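Local coordinates for AlkD2 (Streptococcus mutans, PDB 6M9M), which is of unknown function but belongs to the HEAT-like repeat family of DNA glycosylases and binds inosine-5'-monophosphate, at residues Ser118-Arg123 with Ser158-Lys163; Ala125-Leu130 with Lys163-Ala168; Ala168-Ser173 with Ser202-Ala207. All coordinates share one frame; numbering follows the deposited sequence. Where two conformers were deposited one is given.

Interaction 1. Residues Ser118-Arg123 with Ser158-Lys163; sequences SNLHTR and SEYVRK
Leu120 reaches across to the start of helix 159-175 and lays CD1 3.7 Å from Tyr160 CD2, with Ser158 OG just as close to that methyl. Its CB meets Val161 CG2, and the same methyl comes within 3.3 Å of the carbonyl O of Leu120, a tight carbon-to-oxygen contact. One residue on, His121 brings CD2 to 3.8 Å from Tyr160 CE2; the ring planes meet obliquely, at 58°. Leu120 CD1 also sits over the centre of the His121 ring, so one methyl serves both aromatics.

Two N-caps set these groups in place. Asn119 OD1 accepts from His121 N and from His121 ND1 (3.0 Å), which fixes the imidazole's rotation. Ser158 has OG anti to its backbone N (chi1 162°), where it takes an almost straight bond from Val161 N at 3.1 Å. Arg123 points NH2 toward Ser158 CB, while its NE makes a salt bridge to Asp156.

The Tyr160 side chain lies about 6 Å from the bound inosinic acid. The contact thus joins the starts of helices 120-129 and 159-175, and Gln88 of helix 85-102 touches both His121 and Tyr160.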
loop_
_atom_site.group_PDB
_atom_site.type_symbol
_atom_site.label_atom_id
_atom_site.label_comp_id
_atom_site.label_asym_id
_atom_site.label_seq_id
_atom_site.Cartn_x
_atom_site.Cartn_y
_atom_site.Cartn_z
ATOM N N SER A 118 13.926 -4.018 -1.074
ATOM C CA SER A 118 14.321 -5.401 -0.844
ATOM C C SER A 118 13.200 -6.235 -0.229
ATOM O O SER A 118 13.157 -7.443 -0.444
ATOM C CB SER A 118 15.568 -5.447 0.061
ATOM O OG SER A 118 15.319 -4.816 1.327
ATOM N N ASN A 119 12.310 -5.634 0.555
ATOM C CA ASN A 119 11.268 -6.373 1.257
ATOM C C ASN A 119 10.064 -6.497 0.332
ATOM O O ASN A 119 9.515 -5.489 -0.118
ATOM C CB ASN A 119 10.909 -5.678 2.573
ATOM C CG ASN A 119 9.977 -6.499 3.459
ATOM O OD1 ASN A 119 9.144 -7.282 3.001
ATOM N ND2 ASN A 119 10.108 -6.295 4.753
ATOM N N LEU A 120 9.673 -7.731 0.039
ATOM C CA LEU A 120 8.526 -7.964 -0.816
ATOM C C LEU A 120 7.271 -7.269 -0.295
ATOM O O LEU A 120 6.408 -6.889 -1.087
ATOM C CB LEU A 120 8.305 -9.470 -0.983
ATOM C CG LEU A 120 7.833 -10.260 0.254
ATOM C CD1 LEU A 120 6.309 -10.271 0.380
ATOM C CD2 LEU A 120 8.363 -11.672 0.236
ATOM N N HIS A 121 7.155 -7.082 1.025
ATOM C CA HIS A 121 5.978 -6.408 1.560
ATOM C C HIS A 121 5.988 -4.920 1.243
ATOM O O HIS A 121 4.923 -4.317 1.090
ATOM C CB HIS A 121 5.875 -6.628 3.064
ATOM C CG HIS A 121 5.658 -8.056 3.448
ATOM N ND1 HIS A 121 6.689 -8.881 3.832
ATOM C CD2 HIS A 121 4.537 -8.818 3.463
ATOM C CE1 HIS A 121 6.211 -10.085 4.085
ATOM N NE2 HIS A 121 4.909 -10.075 3.868
ATOM N N THR A 122 7.171 -4.319 1.154
ATOM C CA THR A 122 7.261 -2.923 0.731
ATOM C C THR A 122 6.820 -2.781 -0.719
ATOM O O THR A 122 6.041 -1.888 -1.060
ATOM C CB THR A 122 8.704 -2.437 0.899
ATOM O OG1 THR A 122 9.144 -2.659 2.252
ATOM C CG2 THR A 122 8.842 -0.956 0.546
ATOM N N ARG A 123 7.299 -3.675 -1.587
ATOM C CA ARG A 123 6.928 -3.616 -2.996
ATOM C C ARG A 123 5.431 -3.828 -3.170
ATOM O O ARG A 123 4.779 -3.099 -3.931
ATOM C CB ARG A 123 7.708 -4.680 -3.777
ATOM C CG ARG A 123 9.221 -4.523 -3.684
ATOM C CD ARG A 123 9.984 -5.306 -4.729
ATOM N NE ARG A 123 9.795 -6.750 -4.696
ATOM C CZ ARG A 123 10.426 -7.579 -3.875
ATOM N NH1 ARG A 123 11.255 -7.107 -2.944
ATOM N NH2 ARG A 123 10.209 -8.872 -3.973
ATOM N N SER A 158 8.381 -12.745 -5.661
ATOM C CA SER A 158 7.348 -13.023 -4.672
ATOM C C SER A 158 5.989 -13.213 -5.333
ATOM O O SER A 158 5.521 -12.340 -6.061
ATOM C CB SER A 158 7.260 -11.847 -3.695
ATOM O OG SER A 158 6.044 -11.857 -2.981
ATOM N N GLU A 159 5.332 -14.337 -5.037
ATOM C CA GLU A 159 3.989 -14.565 -5.565
ATOM C C GLU A 159 2.997 -13.526 -5.047
ATOM O O GLU A 159 2.090 -13.097 -5.770
ATOM C CB GLU A 159 3.496 -15.977 -5.248
ATOM C CG GLU A 159 2.166 -16.277 -5.927
ATOM C CD GLU A 159 1.760 -17.724 -5.815
ATOM O OE1 GLU A 159 2.120 -18.370 -4.811
ATOM O OE2 GLU A 159 1.087 -18.219 -6.741
ATOM N N TYR A 160 3.147 -13.122 -3.788
ATOM C CA TYR A 160 2.304 -12.091 -3.196
ATOM C C TYR A 160 2.393 -10.807 -3.999
ATOM O O TYR A 160 1.377 -10.183 -4.312
ATOM C CB TYR A 160 2.789 -11.895 -1.756
ATOM C CG TYR A 160 2.047 -10.916 -0.853
ATOM C CD1 TYR A 160 0.726 -11.132 -0.491
ATOM C CD2 TYR A 160 2.718 -9.854 -0.258
ATOM C CE1 TYR A 160 0.071 -10.271 0.399
ATOM C CE2 TYR A 160 2.087 -9.009 0.624
ATOM C CZ TYR A 160 0.765 -9.213 0.951
ATOM O OH TYR A 160 0.170 -8.350 1.862
ATOM N N VAL A 161 3.610 -10.397 -4.342
ATOM C CA VAL A 161 3.792 -9.234 -5.201
ATOM C C VAL A 161 3.152 -9.472 -6.565
ATOM O O VAL A 161 2.427 -8.618 -7.085
ATOM C CB VAL A 161 5.282 -8.872 -5.324
ATOM C CG1 VAL A 161 5.461 -7.727 -6.325
ATOM C CG2 VAL A 161 5.857 -8.458 -3.966
ATOM N N ARG A 162 3.441 -10.622 -7.186
ATOM C CA ARG A 162 2.983 -10.855 -8.555
ATOM C C ARG A 162 1.464 -10.821 -8.673
ATOM O O ARG A 162 0.932 -10.366 -9.688
ATOM C CB ARG A 162 3.519 -12.173 -9.107
ATOM C CG ARG A 162 5.017 -12.207 -9.312
ATOM C CD ARG A 162 5.460 -13.392 -10.149
ATOM N NE ARG A 162 5.067 -14.688 -9.601
ATOM C CZ ARG A 162 5.750 -15.386 -8.697
ATOM N NH1 ARG A 162 6.878 -14.920 -8.189
ATOM N NH2 ARG A 162 5.304 -16.574 -8.298
ATOM N N LYS A 163 0.743 -11.314 -7.659
ATOM C CA LYS A 163 -0.714 -11.252 -7.719
ATOM C C LYS A 163 -1.191 -9.809 -7.729
ATOM O O LYS A 163 -2.107 -9.455 -8.478
ATOM C CB LYS A 163 -1.316 -12.022 -6.550
ATOM C CG LYS A 163 -1.142 -13.527 -6.698
ATOM C CD LYS A 163 -1.759 -14.290 -5.550
ATOM C CE LYS A 163 -1.774 -15.782 -5.837
ATOM N NZ LYS A 163 -2.352 -16.559 -4.712
#

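Interaction 2. Residues Ala125-Leu130 with Lys163-Ala168; sequences AATEGL and KSVGNA
Ser164 OG bridges from helix 159-175 to two successive residues of helix 120-129, Thr127 and Glu128. In polar terms it is the centre of the contact. It donates to Glu128 OE1 at 2.8 Å, arriving on the anti lone pair of that oxygen, the one turned away from OE2. It also lies 2.8 Å from Thr127 OG1, whose proton could go there or to a backbone carbonyl of its own helix, that of Arg124. The Ser164 hydroxyl points between the two because OG stands anti to the backbone N (chi1 -177°), while the Glu128 chain has to fold at chi2 (74°) to bring its carboxylate back across. OE1 has a second partner in Arg131 NH1, a salt bridge.

The apolar part is thinner. Thr127 CG2 meets Val165 CG2 at 4.3 Å, methyl to methyl, and Ala168 CB lies 4.4 Å from the carbonyl O of Thr127, an oxygen that accepts from Trp133 NE1. Leu153 touches both Thr127 and Val165, and Ile150 of helix 143-151 covers Val165 and Ala168.

As helices, the pair run in broadly the same direction, their short axes 8.8 Å apart and inclined by 31°, as neighbours in a HEAT-like superhelix can be. The CA atoms of Glu128 and Ser164, 5.6 Å apart, are the nearest pair across the contact, and the small side chain of Ser164 is directed at the other helix.

Thr127 and Ser164 were each modelled in two conformers, so this network describes one of the states. In that state, Ser164 OG gives its proton to the Glu128 carboxylate, and the Thr127 proton may go to Ser164 OG or to the Arg124 carbonyl. Ser164 and Arg131 together would be expected to stabilise the negative charge of Glu128, whose side chain lies about 8 Å from the bound inosinic acid.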
loop_
_atom_site.group_PDB
_atom_site.type_symbol
_atom_site.label_atom_id
_atom_site.label_comp_id
_atom_site.label_asym_id
_atom_site.label_seq_id
_atom_site.Cartn_x
_atom_site.Cartn_y
_atom_site.Cartn_z
ATOM N N ALA A 125 3.062 -3.284 -0.931
ATOM C CA ALA A 125 2.277 -2.184 -0.379
ATOM C C ALA A 125 2.091 -1.078 -1.405
ATOM O O ALA A 125 1.005 -0.481 -1.509
ATOM C CB ALA A 125 2.922 -1.638 0.885
ATOM N N ALA A 126 3.133 -0.795 -2.188
ATOM C CA ALA A 126 3.009 0.231 -3.220
ATOM C C ALA A 126 2.137 -0.235 -4.379
ATOM O O ALA A 126 1.269 0.514 -4.851
ATOM C CB ALA A 126 4.391 0.638 -3.720
ATOM N N THR A 127 2.355 -1.459 -4.867
ATOM C CA THR A 127 1.562 -1.921 -6.001
ATOM C C THR A 127 0.090 -2.007 -5.635
ATOM O O THR A 127 -0.773 -1.588 -6.410
ATOM C CB THR A 127 2.065 -3.267 -6.550
ATOM O OG1 THR A 127 1.967 -4.296 -5.557
ATOM C CG2 THR A 127 3.506 -3.147 -7.057
ATOM N N GLU A 128 -0.217 -2.571 -4.468
ATOM C CA GLU A 128 -1.599 -2.768 -4.050
ATOM C C GLU A 128 -2.240 -1.482 -3.567
ATOM O O GLU A 128 -3.412 -1.216 -3.857
ATOM C CB GLU A 128 -1.657 -3.815 -2.939
ATOM C CG GLU A 128 -3.062 -4.231 -2.532
ATOM C CD GLU A 128 -3.772 -5.129 -3.536
ATOM O OE1 GLU A 128 -3.116 -5.652 -4.476
ATOM O OE2 GLU A 128 -4.986 -5.324 -3.354
ATOM N N GLY A 129 -1.498 -0.676 -2.817
ATOM C CA GLY A 129 -2.092 0.491 -2.188
ATOM C C GLY A 129 -2.593 1.530 -3.165
ATOM O O GLY A 129 -3.556 2.234 -2.878
ATOM N N LEU A 130 -1.973 1.627 -4.337
ATOM C CA LEU A 130 -2.388 2.592 -5.344
ATOM C C LEU A 130 -3.503 2.074 -6.256
ATOM O O LEU A 130 -4.011 2.839 -7.085
ATOM C CB LEU A 130 -1.187 3.071 -6.165
ATOM C CG LEU A 130 -0.422 4.257 -5.566
ATOM C CD1 LEU A 130 0.209 3.903 -4.230
ATOM C CD2 LEU A 130 0.611 4.753 -6.573
ATOM N N LYS A 163 0.743 -11.314 -7.659
ATOM C CA LYS A 163 -0.714 -11.252 -7.719
ATOM C C LYS A 163 -1.191 -9.809 -7.729
ATOM O O LYS A 163 -2.107 -9.455 -8.478
ATOM C CB LYS A 163 -1.316 -12.022 -6.550
ATOM C CG LYS A 163 -1.142 -13.527 -6.698
ATOM C CD LYS A 163 -1.759 -14.290 -5.550
ATOM C CE LYS A 163 -1.774 -15.782 -5.837
ATOM N NZ LYS A 163 -2.352 -16.559 -4.712
ATOM N N SER A 164 -0.562 -8.949 -6.931
ATOM C CA SER A 164 -0.912 -7.528 -6.936
ATOM C C SER A 164 -0.554 -6.868 -8.266
ATOM O O SER A 164 -1.330 -6.069 -8.796
ATOM C CB SER A 164 -0.217 -6.871 -5.754
ATOM O OG SER A 164 -0.536 -5.519 -5.638
ATOM N N VAL A 165 0.595 -7.217 -8.830
ATOM C CA VAL A 165 1.021 -6.681 -10.122
ATOM C C VAL A 165 0.027 -7.056 -11.209
ATOM O O VAL A 165 -0.439 -6.204 -11.968
ATOM C CB VAL A 165 2.432 -7.207 -10.453
ATOM C CG1 VAL A 165 2.831 -6.890 -11.887
ATOM C CG2 VAL A 165 3.455 -6.639 -9.493
ATOM N N GLY A 166 -0.295 -8.342 -11.314
ATOM C CA GLY A 166 -1.204 -8.768 -12.356
ATOM C C GLY A 166 -2.587 -8.166 -12.216
ATOM O O GLY A 166 -3.201 -7.758 -13.202
ATOM N N ASN A 167 -3.103 -8.111 -10.989
ATOM C CA ASN A 167 -4.417 -7.517 -10.777
ATOM C C ASN A 167 -4.409 -6.006 -10.950
ATOM O O ASN A 167 -5.423 -5.443 -11.381
ATOM C CB ASN A 167 -4.949 -7.942 -9.418
ATOM C CG ASN A 167 -5.446 -9.376 -9.426
ATOM O OD1 ASN A 167 -6.164 -9.782 -10.328
ATOM N ND2 ASN A 167 -5.018 -10.157 -8.459
ATOM N N ALA A 168 -3.287 -5.336 -10.650
ATOM C CA ALA A 168 -3.209 -3.897 -10.892
ATOM C C ALA A 168 -3.261 -3.581 -12.384
ATOM O O ALA A 168 -3.894 -2.598 -12.796
ATOM C CB ALA A 168 -1.958 -3.318 -10.237
#

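Interaction 3. Residues Ala168-Ser173 with Ser202-Ala207; sequences ALRDIS and SKFIDA
Lys203, Phe204 and Ile205 lean against Arg170 and Ser173, where a type I beta turn from Ser202 to Ile205 brings the C-terminal tail of this HEAT-like repeat protein back onto helix 159-175. Arg170 stretches out from the helix with CG anti to its backbone N (chi1 -169°) and the chain extended as far as NE, which carries the guanidinium alongside the turn. There Lys203 CB lies over one face of the group, 3.5 Å from Arg170 NH2. The same nitrogen has its hydrogen bond elsewhere, to the carbonyl O of Leu200.

Phe204 approaches from the same side of the guanidinium as Lys203 CB, but out beyond the NE end: its CE2 stands 3.8 Å from Arg170 NE. The two side chains approach obliquely, with their planes 79° apart. Lys203 CG covers the centre of one face of the phenyl ring, 3.7 Å above it, and thus touches both flat groups. The lysine chain bends at chi2 and chi4, leaving NZ 5.4 Å from Arg170 NH1, two like charges near each other but not in contact.

Further along the helix, Ser173 faces the other end of the turn. Its CB packs on Ile205 CD1 at 3.8 Å, and its OG lies near the plane of the Phe204 ring, at the edge. Molecules of the crystal lattice also touch Arg170 and the turn residues from Lys203 to Ile205, which may influence these exposed poses.

No direct hydrogen bond joins the two segments; water does it instead. One water donates to both Ser173 O and Phe204 O. A second accepts from Phe204 N and donates to Ser173 OG at 2.7 Å, and that hydroxyl passes its own proton to the carbonyl O of Arg170, also at 2.7 Å.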
loop_
_atom_site.group_PDB
_atom_site.type_symbol
_atom_site.label_atom_id
_atom_site.label_comp_id
_atom_site.label_asym_id
_atom_site.label_seq_id
_atom_site.Cartn_x
_atom_site.Cartn_y
_atom_site.Cartn_z
ATOM N N ALA A 168 -3.287 -5.336 -10.650
ATOM C CA ALA A 168 -3.209 -3.897 -10.892
ATOM C C ALA A 168 -3.261 -3.581 -12.384
ATOM O O ALA A 168 -3.894 -2.598 -12.796
ATOM C CB ALA A 168 -1.958 -3.318 -10.237
ATOM N N LEU A 169 -2.622 -4.413 -13.211
ATOM C CA LEU A 169 -2.731 -4.248 -14.655
ATOM C C LEU A 169 -4.130 -4.618 -15.142
ATOM O O LEU A 169 -4.662 -3.976 -16.054
ATOM C CB LEU A 169 -1.669 -5.086 -15.365
ATOM C CG LEU A 169 -0.218 -4.651 -15.179
ATOM C CD1 LEU A 169 0.728 -5.714 -15.713
ATOM C CD2 LEU A 169 0.072 -3.318 -15.856
ATOM N N ARG A 170 -4.730 -5.660 -14.553
ATOM C CA ARG A 170 -6.105 -6.037 -14.878
ATOM C C ARG A 170 -7.065 -4.883 -14.622
ATOM O O ARG A 170 -7.936 -4.603 -15.459
ATOM C CB ARG A 170 -6.485 -7.260 -14.050
ATOM C CG ARG A 170 -7.772 -7.961 -14.427
ATOM C CD ARG A 170 -8.057 -9.043 -13.403
ATOM N NE ARG A 170 -9.220 -9.901 -13.608
ATOM C CZ ARG A 170 -9.172 -11.155 -14.063
ATOM N NH1 ARG A 170 -10.285 -11.857 -14.132
ATOM N NH2 ARG A 170 -8.029 -11.691 -14.468
ATOM N N ASP A 171 -6.903 -4.182 -13.488
ATOM C CA ASP A 171 -7.732 -3.012 -13.218
ATOM C C ASP A 171 -7.650 -2.021 -14.384
ATOM O O ASP A 171 -8.664 -1.509 -14.884
ATOM C CB ASP A 171 -7.213 -2.213 -12.010
ATOM C CG ASP A 171 -7.239 -2.939 -10.671
ATOM O OD1 ASP A 171 -8.083 -3.811 -10.400
ATOM O OD2 ASP A 171 -6.413 -2.507 -9.816
ATOM N N ILE A 172 -6.415 -1.689 -14.778
ATOM C CA ILE A 172 -6.176 -0.652 -15.778
ATOM C C ILE A 172 -6.735 -1.072 -17.123
ATOM O O ILE A 172 -7.230 -0.230 -17.883
ATOM C CB ILE A 172 -4.668 -0.321 -15.824
ATOM C CG1 ILE A 172 -4.214 0.266 -14.490
ATOM C CG2 ILE A 172 -4.352 0.649 -16.953
ATOM C CD1 ILE A 172 -2.706 0.357 -14.354
ATOM N N SER A 173 -6.673 -2.366 -17.438
ATOM C CA SER A 173 -7.113 -2.850 -18.734
ATOM C C SER A 173 -8.587 -2.592 -18.991
ATOM O O SER A 173 -8.995 -2.540 -20.159
ATOM C CB SER A 173 -6.866 -4.355 -18.848
ATOM O OG SER A 173 -7.829 -5.093 -18.107
ATOM N N SER A 202 -4.505 -10.170 -18.556
ATOM C CA SER A 202 -4.940 -10.239 -19.946
ATOM C C SER A 202 -6.386 -10.687 -20.142
ATOM O O SER A 202 -6.834 -10.790 -21.292
ATOM C CB SER A 202 -4.016 -11.181 -20.735
ATOM O OG SER A 202 -4.109 -12.507 -20.233
ATOM N N LYS A 203 -7.143 -10.917 -19.069
ATOM C CA LYS A 203 -8.490 -11.468 -19.209
ATOM C C LYS A 203 -9.385 -10.625 -20.114
ATOM O O LYS A 203 -10.217 -11.168 -20.854
ATOM C CB LYS A 203 -9.119 -11.608 -17.819
ATOM C CG LYS A 203 -10.592 -12.032 -17.820
ATOM C CD LYS A 203 -10.795 -13.371 -18.459
ATOM C CE LYS A 203 -12.166 -13.958 -18.124
ATOM N NZ LYS A 203 -13.318 -13.083 -18.476
ATOM N N PHE A 204 -9.265 -9.303 -20.047
ATOM C CA PHE A 204 -10.163 -8.406 -20.762
ATOM C C PHE A 204 -9.515 -7.762 -21.980
ATOM O O PHE A 204 -9.999 -6.740 -22.472
ATOM C CB PHE A 204 -10.749 -7.372 -19.804
ATOM C CG PHE A 204 -11.470 -7.993 -18.649
ATOM C CD1 PHE A 204 -12.690 -8.634 -18.847
ATOM C CD2 PHE A 204 -10.922 -7.985 -17.380
ATOM C CE1 PHE A 204 -13.350 -9.247 -17.792
ATOM C CE2 PHE A 204 -11.582 -8.580 -16.332
ATOM C CZ PHE A 204 -12.794 -9.208 -16.537
ATOM N N ILE A 205 -8.462 -8.377 -22.504
ATOM C CA ILE A 205 -7.725 -7.869 -23.654
ATOM C C ILE A 205 -7.957 -8.811 -24.825
ATOM O O ILE A 205 -7.831 -10.033 -24.685
ATOM C CB ILE A 205 -6.222 -7.744 -23.341
ATOM C CG1 ILE A 205 -5.977 -6.724 -22.227
ATOM C CG2 ILE A 205 -5.454 -7.370 -24.591
ATOM C CD1 ILE A 205 -6.524 -5.347 -22.523
ATOM N N ASP A 206 -8.300 -8.236 -25.975
ATOM C CA ASP A 206 -8.394 -8.968 -27.238
ATOM C C ASP A 206 -6.999 -8.952 -27.855
ATOM O O ASP A 206 -6.663 -8.119 -28.694
ATOM C CB ASP A 206 -9.428 -8.300 -28.134
ATOM C CG ASP A 206 -9.674 -9.059 -29.415
ATOM O OD1 ASP A 206 -9.808 -10.301 -29.365
ATOM O OD2 ASP A 206 -9.767 -8.400 -30.470
ATOM N N ALA A 207 -6.161 -9.876 -27.391
ATOM C CA ALA A 207 -4.746 -9.881 -27.758
ATOM C C ALA A 207 -4.542 -10.050 -29.259
ATOM O O ALA A 207 -3.467 -9.757 -29.786
ATOM C CB ALA A 207 -4.011 -10.983 -27.003
ATOM O OXT ALA A 207 -5.439 -10.484 -29.981
HETATM O O HOH W 1 -7.415 -7.727 -18.627
HETATM O O HOH W 2 -10.722 -4.192 -21.801
#

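Overall arrangement
Helix 159-175 runs through all three contacts. From the N terminus, the chain first reaches 118-123 and then 125-130, both on helix 120-129; it loops out through helix 143-151 and returns on 158-163 and 163-168. Interactions 1 and 2 close that excursion, and they cross because their segments alternate along the chain. They share Lys163, and their centres lie 9 Å apart. Interaction 3 is in series with both: it begins at Ala168, shared with interaction 2, and closes a second loop through helices 177-185 and 192-201 with the C-terminal tail. The path leads from beside the nucleotide pocket to the C-terminal end of the chain.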